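Local coordinates for amino acid adenylation domain-containing protein (Bacillus stratosphericus LAMA 585, PDB 6ULY), which selects an alpha-keto acid and probably activates it as an acyl adenylate, as an adenylation domain of a keto acid-selecting nonribosomal peptide synthetase module, at residues 58-63 against 123-128. Numbering follows the deposited sequence.
Sequences TGLRAL and HPLILT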
loop_
_atom_site.group_PDB
_atom_site.type_symbol
_atom_site.label_atom_id
_atom_site.label_comp_id
_atom_site.label_asym_id
_atom_site.label_seq_id
_atom_site.Cartn_x
_atom_site.Cartn_y
_atom_site.Cartn_z
ATOM N N THR A 58 -1.791 5.380 -39.342
ATOM C CA THR A 58 -0.815 6.090 -40.162
ATOM C C THR A 58 -0.077 7.137 -39.342
ATOM O O THR A 58 1.149 7.268 -39.439
ATOM C CB THR A 58 -1.505 6.751 -41.356
ATOM O OG1 THR A 58 -2.056 5.746 -42.215
ATOM C CG2 THR A 58 -0.512 7.606 -42.135
ATOM N N GLY A 59 -0.812 7.901 -38.535
ATOM C CA GLY A 59 -0.178 8.936 -37.738
ATOM C C GLY A 59 0.709 8.373 -36.645
ATOM O O GLY A 59 1.798 8.896 -36.392
ATOM N N LEU A 60 0.261 7.302 -35.986
ATOM C CA LEU A 60 1.068 6.702 -34.926
ATOM C C LEU A 60 2.395 6.191 -35.471
ATOM O O LEU A 60 3.449 6.408 -34.862
ATOM C CB LEU A 60 0.292 5.572 -34.249
ATOM C CG LEU A 60 -0.997 5.985 -33.533
ATOM C CD1 LEU A 60 -1.682 4.781 -32.917
ATOM C CD2 LEU A 60 -0.720 7.042 -32.473
ATOM N N ARG A 61 2.366 5.519 -36.626
ATOM C CA ARG A 61 3.613 5.065 -37.232
ATOM C C ARG A 61 4.457 6.240 -37.708
ATOM O O ARG A 61 5.690 6.154 -37.710
ATOM C CB ARG A 61 3.315 4.103 -38.383
ATOM C CG ARG A 61 2.986 2.696 -37.908
ATOM C CD ARG A 61 2.533 1.785 -39.032
ATOM N NE ARG A 61 2.428 0.401 -38.580
ATOM C CZ ARG A 61 1.725 -0.545 -39.194
ATOM N NH1 ARG A 61 1.045 -0.264 -40.297
ATOM N NH2 ARG A 61 1.695 -1.773 -38.698
ATOM N N ALA A 62 3.819 7.347 -38.096
ATOM C CA ALA A 62 4.575 8.543 -38.451
ATOM C C ALA A 62 5.322 9.106 -37.249
ATOM O O ALA A 62 6.372 9.740 -37.411
ATOM C CB ALA A 62 3.644 9.603 -39.036
ATOM N N LEU A 63 4.802 8.887 -36.042
ATOM C CA LEU A 63 5.463 9.331 -34.821
ATOM C C LEU A 63 6.504 8.341 -34.320
ATOM O O LEU A 63 7.115 8.587 -33.276
ATOM C CB LEU A 63 4.418 9.585 -33.732
ATOM C CG LEU A 63 3.429 10.704 -34.069
ATOM C CD1 LEU A 63 2.276 10.749 -33.080
ATOM C CD2 LEU A 63 4.145 12.046 -34.117
ATOM N N HIS A 123 8.282 6.525 -20.561
ATOM C CA HIS A 123 7.914 7.743 -21.270
ATOM C C HIS A 123 7.239 7.432 -22.600
ATOM O O HIS A 123 7.756 7.809 -23.659
ATOM C CB HIS A 123 9.154 8.604 -21.510
ATOM C CG HIS A 123 10.001 8.800 -20.291
ATOM N ND1 HIS A 123 9.467 8.933 -19.026
ATOM C CD2 HIS A 123 11.344 8.884 -20.144
ATOM C CE1 HIS A 123 10.446 9.093 -18.154
ATOM N NE2 HIS A 123 11.594 9.065 -18.805
ATOM N N PRO A 124 6.098 6.756 -22.593
ATOM C CA PRO A 124 5.396 6.478 -23.848
ATOM C C PRO A 124 4.674 7.709 -24.371
ATOM O O PRO A 124 4.323 8.629 -23.631
ATOM C CB PRO A 124 4.398 5.384 -23.461
ATOM C CG PRO A 124 4.117 5.646 -22.014
ATOM C CD PRO A 124 5.400 6.180 -21.429
ATOM N N LEU A 125 4.449 7.704 -25.682
ATOM C CA LEU A 125 3.634 8.742 -26.290
ATOM C C LEU A 125 2.276 8.782 -25.608
ATOM O O LEU A 125 1.633 7.745 -25.420
ATOM C CB LEU A 125 3.466 8.481 -27.789
ATOM C CG LEU A 125 2.410 9.327 -28.512
ATOM C CD1 LEU A 125 2.836 10.785 -28.563
ATOM C CD2 LEU A 125 2.151 8.789 -29.910
ATOM N N ILE A 126 1.842 9.977 -25.237
ATOM C CA ILE A 126 0.504 10.170 -24.695
ATOM C C ILE A 126 -0.423 10.534 -25.844
ATOM O O ILE A 126 -0.145 11.458 -26.618
ATOM C CB ILE A 126 0.493 11.250 -23.601
ATOM C CG1 ILE A 126 1.456 10.869 -22.465
ATOM C CG2 ILE A 126 -0.923 11.435 -23.071
ATOM C CD1 ILE A 126 1.609 11.934 -21.393
ATOM N N LEU A 127 -1.516 9.790 -25.962
ATOM C CA LEU A 127 -2.515 9.975 -27.000
ATOM C C LEU A 127 -3.786 10.486 -26.341
ATOM O O LEU A 127 -4.231 9.926 -25.332
ATOM C CB LEU A 127 -2.774 8.656 -27.726
ATOM C CG LEU A 127 -3.088 8.680 -29.215
ATOM C CD1 LEU A 127 -2.017 9.422 -29.988
ATOM C CD2 LEU A 127 -3.217 7.251 -29.707
ATOM N N THR A 128 -4.371 11.541 -26.906
ATOM C CA THR A 128 -5.449 12.249 -26.231
ATOM C C THR A 128 -6.353 12.908 -27.268
ATOM O O THR A 128 -6.251 12.641 -28.469
ATOM C CB THR A 128 -4.876 13.278 -25.245
ATOM O OG1 THR A 128 -5.926 14.131 -24.772
ATOM C CG2 THR A 128 -3.801 14.122 -25.915
#
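Helix-on-sheet packing in the adenylation (ANL) fold brings the C-terminal end of helix 46-62 against strand 125-128 of a mixed sheet, through leucine methyls alone. Leu-60 supplies the central contact. Its CD2 reaches both branches of Leu-127, lying 3.7 Å from Leu-127 CD1 and equally 3.7 Å from Leu-127 CD2, so one methyl faces the fork of the opposing side chain. The same Leu-60 CD2 also approaches Leu-125 CD2, more loosely, at 4.2 Å. Leu-63, just past the helix end, meets Leu-125 through Leu-63 CD1 and Leu-125 CD2, 3.7 Å apart, the two side chains running nearly at right angles.

Strand alternation explains the pairing. Leu-125 and Leu-127 both send CB toward the helix, whereas Ile-126, between them, packs on Val-136 of helix 130-137, which covers the other face. Backbone hydrogen bonds to Phe-72 and Gln-74 of parallel strand 70-74 hold this leucine pair in the sheet, and Leu-127 also touches Val-71. The interface is small, 159 Å² summed over both sides, and graded in burial: Leu-60 and Leu-127 are buried, while Leu-63 is exposed at its border. With CG anti to the backbone N (chi1 168°), the branch of Leu-125 is carried out toward the helix, where its CD2 touches both Leu-60 CD2 and Leu-63 CD1 as the vertex of a bent trio, with an angle of about 74° at Leu-125 CD2.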